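Local coordinates for HhaI Restriction Endonuclease (Haemophilus parahaemolyticus, PDB 6UKF) that cleaves double-stranded DNA as a type II restriction endonuclease that recognises the sequence GCGC, at a contact of chain A with DNA. Coordinates in Å, arbitrary orientation; residue numbers count along the deposited sequence, not the author numbering.

A contact of chain A with DNA. Residues 56, 58, 71, 74, 227. With nucleotides of chain B.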
loop_
_atom_site.group_PDB
_atom_site.type_symbol
_atom_site.label_atom_id
_atom_site.label_comp_id
_atom_site.label_asym_id
_atom_site.label_seq_id
_atom_site.Cartn_x
_atom_site.Cartn_y
_atom_site.Cartn_z
ATOM N N GLN A 56 -5.124 -1.996 -5.144
ATOM C CA GLN A 56 -6.512 -1.719 -4.798
ATOM C C GLN A 56 -7.156 -0.844 -5.866
ATOM O O GLN A 56 -6.480 -0.266 -6.717
ATOM C CB GLN A 56 -6.601 -0.994 -3.454
ATOM C CG GLN A 56 -5.941 0.383 -3.461
ATOM C CD GLN A 56 -6.432 1.250 -2.334
ATOM O OE1 GLN A 56 -6.064 1.047 -1.180
ATOM N NE2 GLN A 56 -7.293 2.210 -2.656
ATOM N N VAL A 58 -10.961 1.804 -5.722
ATOM C CA VAL A 58 -12.192 2.178 -5.034
ATOM C C VAL A 58 -13.391 1.914 -5.934
ATOM O O VAL A 58 -13.380 2.235 -7.129
ATOM C CB VAL A 58 -12.133 3.652 -4.591
ATOM C CG1 VAL A 58 -13.481 4.107 -4.053
ATOM C CG2 VAL A 58 -11.049 3.841 -3.541
ATOM N N SER A 71 -14.432 4.371 -9.267
ATOM C CA SER A 71 -14.250 5.763 -8.883
ATOM C C SER A 71 -13.500 6.502 -9.987
ATOM O O SER A 71 -12.425 6.052 -10.406
ATOM C CB SER A 71 -13.460 5.892 -7.585
ATOM O OG SER A 71 -13.167 7.261 -7.341
ATOM N N ASN A 74 -9.807 7.085 -9.081
ATOM C CA ASN A 74 -8.813 6.026 -8.995
ATOM C C ASN A 74 -7.608 6.359 -9.871
ATOM O O ASN A 74 -7.696 7.128 -10.832
ATOM C CB ASN A 74 -9.412 4.692 -9.435
ATOM C CG ASN A 74 -10.294 4.071 -8.374
ATOM O OD1 ASN A 74 -10.120 4.317 -7.179
ATOM N ND2 ASN A 74 -11.242 3.250 -8.804
ATOM N N ASN A 227 -14.346 5.560 2.290
ATOM C CA ASN A 227 -14.787 4.828 1.113
ATOM C C ASN A 227 -14.242 3.400 1.132
ATOM O O ASN A 227 -13.364 3.047 1.923
ATOM C CB ASN A 227 -14.381 5.568 -0.162
ATOM C CG ASN A 227 -15.167 6.854 -0.358
ATOM O OD1 ASN A 227 -16.262 7.009 0.185
ATOM N ND2 ASN A 227 -14.615 7.779 -1.135
ATOM P P DG B 6 -11.883 7.877 -3.685
ATOM O OP1 DG B 6 -12.683 7.633 -4.903
ATOM O OP2 DG B 6 -12.320 7.304 -2.392
ATOM O "O5'" DG B 6 -10.388 7.408 -3.959
ATOM C "C5'" DG B 6 -9.705 7.906 -5.092
ATOM C "C4'" DG B 6 -8.283 7.400 -5.119
ATOM O "O4'" DG B 6 -7.528 8.015 -4.039
ATOM C "C3'" DG B 6 -8.121 5.887 -4.938
ATOM O "O3'" DG B 6 -7.158 5.428 -5.868
ATOM C "C2'" DG B 6 -7.676 5.739 -3.486
ATOM C "C1'" DG B 6 -6.865 7.009 -3.284
ATOM N N9 DG B 6 -6.761 7.477 -1.911
ATOM C C8 DG B 6 -7.760 7.560 -0.973
ATOM N N7 DG B 6 -7.358 8.046 0.171
ATOM C C5 DG B 6 -6.004 8.311 -0.028
ATOM C C6 DG B 6 -5.031 8.845 0.856
ATOM O O6 DG B 6 -5.176 9.209 2.030
ATOM N N1 DG B 6 -3.781 8.941 0.250
ATOM C C2 DG B 6 -3.506 8.574 -1.043
ATOM N N2 DG B 6 -2.241 8.739 -1.454
ATOM N N3 DG B 6 -4.404 8.075 -1.878
ATOM C C4 DG B 6 -5.627 7.972 -1.304
ATOM P P DC B 7 -6.843 3.868 -6.056
ATOM O OP1 DC B 7 -6.664 3.687 -7.516
ATOM O OP2 DC B 7 -7.810 3.042 -5.309
ATOM O "O5'" DC B 7 -5.412 3.706 -5.368
ATOM C "C5'" DC B 7 -4.304 4.368 -5.956
ATOM C "C4'" DC B 7 -3.043 4.154 -5.149
ATOM O "O4'" DC B 7 -3.129 4.903 -3.910
ATOM C "C3'" DC B 7 -2.762 2.697 -4.754
ATOM O "O3'" DC B 7 -1.399 2.395 -5.043
ATOM C "C2'" DC B 7 -3.076 2.655 -3.266
ATOM C "C1'" DC B 7 -2.738 4.082 -2.838
ATOM N N1 DC B 7 -3.436 4.521 -1.612
ATOM C C2 DC B 7 -2.702 5.083 -0.561
ATOM O O2 DC B 7 -1.476 5.227 -0.685
ATOM N N3 DC B 7 -3.359 5.457 0.563
ATOM C C4 DC B 7 -4.681 5.286 0.655
ATOM N N4 DC B 7 -5.288 5.665 1.783
ATOM C C5 DC B 7 -5.440 4.718 -0.407
ATOM C C6 DC B 7 -4.782 4.356 -1.508
HETATM O O HOH W 1 -5.494 1.570 -8.606
#
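The side-chain amide of Gln56 turns one face to the C5–C6 edge of the DC7 base, the edge toward the major groove, with CD 3.6 Å from C6. The two planes are inclined steeply, at about 59°, so the base edge rests over the amide rather than stacking on it, while the guanine of DG6 lies beyond the opposite face of the cytosine. HhaI belongs to the PD-(D/E)XK nucleases, and Gln56 and Val58 sit on strand 51-62 and both face the DNA backbone. At the edge of the Gln56 amide, NE2 donates a hydrogen bond to OP2 of the DC7 phosphate at 2.8 Å, close to the amide plane. CG lies between the backbone N and carbonyl carbon (chi1 64°), and the chain then runs out extended, bringing the amide under the base edge while NE2 meets the phosphate. A water bridges the Gln56 carbonyl O to the other non-bridging oxygen, OP1. The bonds of Gln56, Ser71 and Asn227 all go to phosphate oxygens and by themselves distinguish no base.

Asn74 presents one face of its amide to this phosphate: OP2 stands above the plane, 3.2 Å from OD1, a contact between two acceptors that is no hydrogen bond. The nearby Val58 N–H may ease it, since it donates to OD1 from a tilt out of the carbonyl plane. In return, Asn74 ND2 donates a hydrogen bond to Val58 O at 2.9 Å, on a lone pair in the carbonyl plane, and the paired bonds fix the rotation of the amide.

Val58 packs its methyls against the DG6 backbone, CG1 beside the phosphate oxygens and CG2 3.8 Å from the sugar C3'. The DG6 phosphate is held through both non-bridging oxygens. With OG swung opposite the backbone N (chi1 173°), the Ser71 hydroxyl points at OP1 and donates a short bond of 2.5 Å to it. Asn227 ND2 reaches OP2 at 2.7 Å, nearly straight and almost exactly in its amide plane.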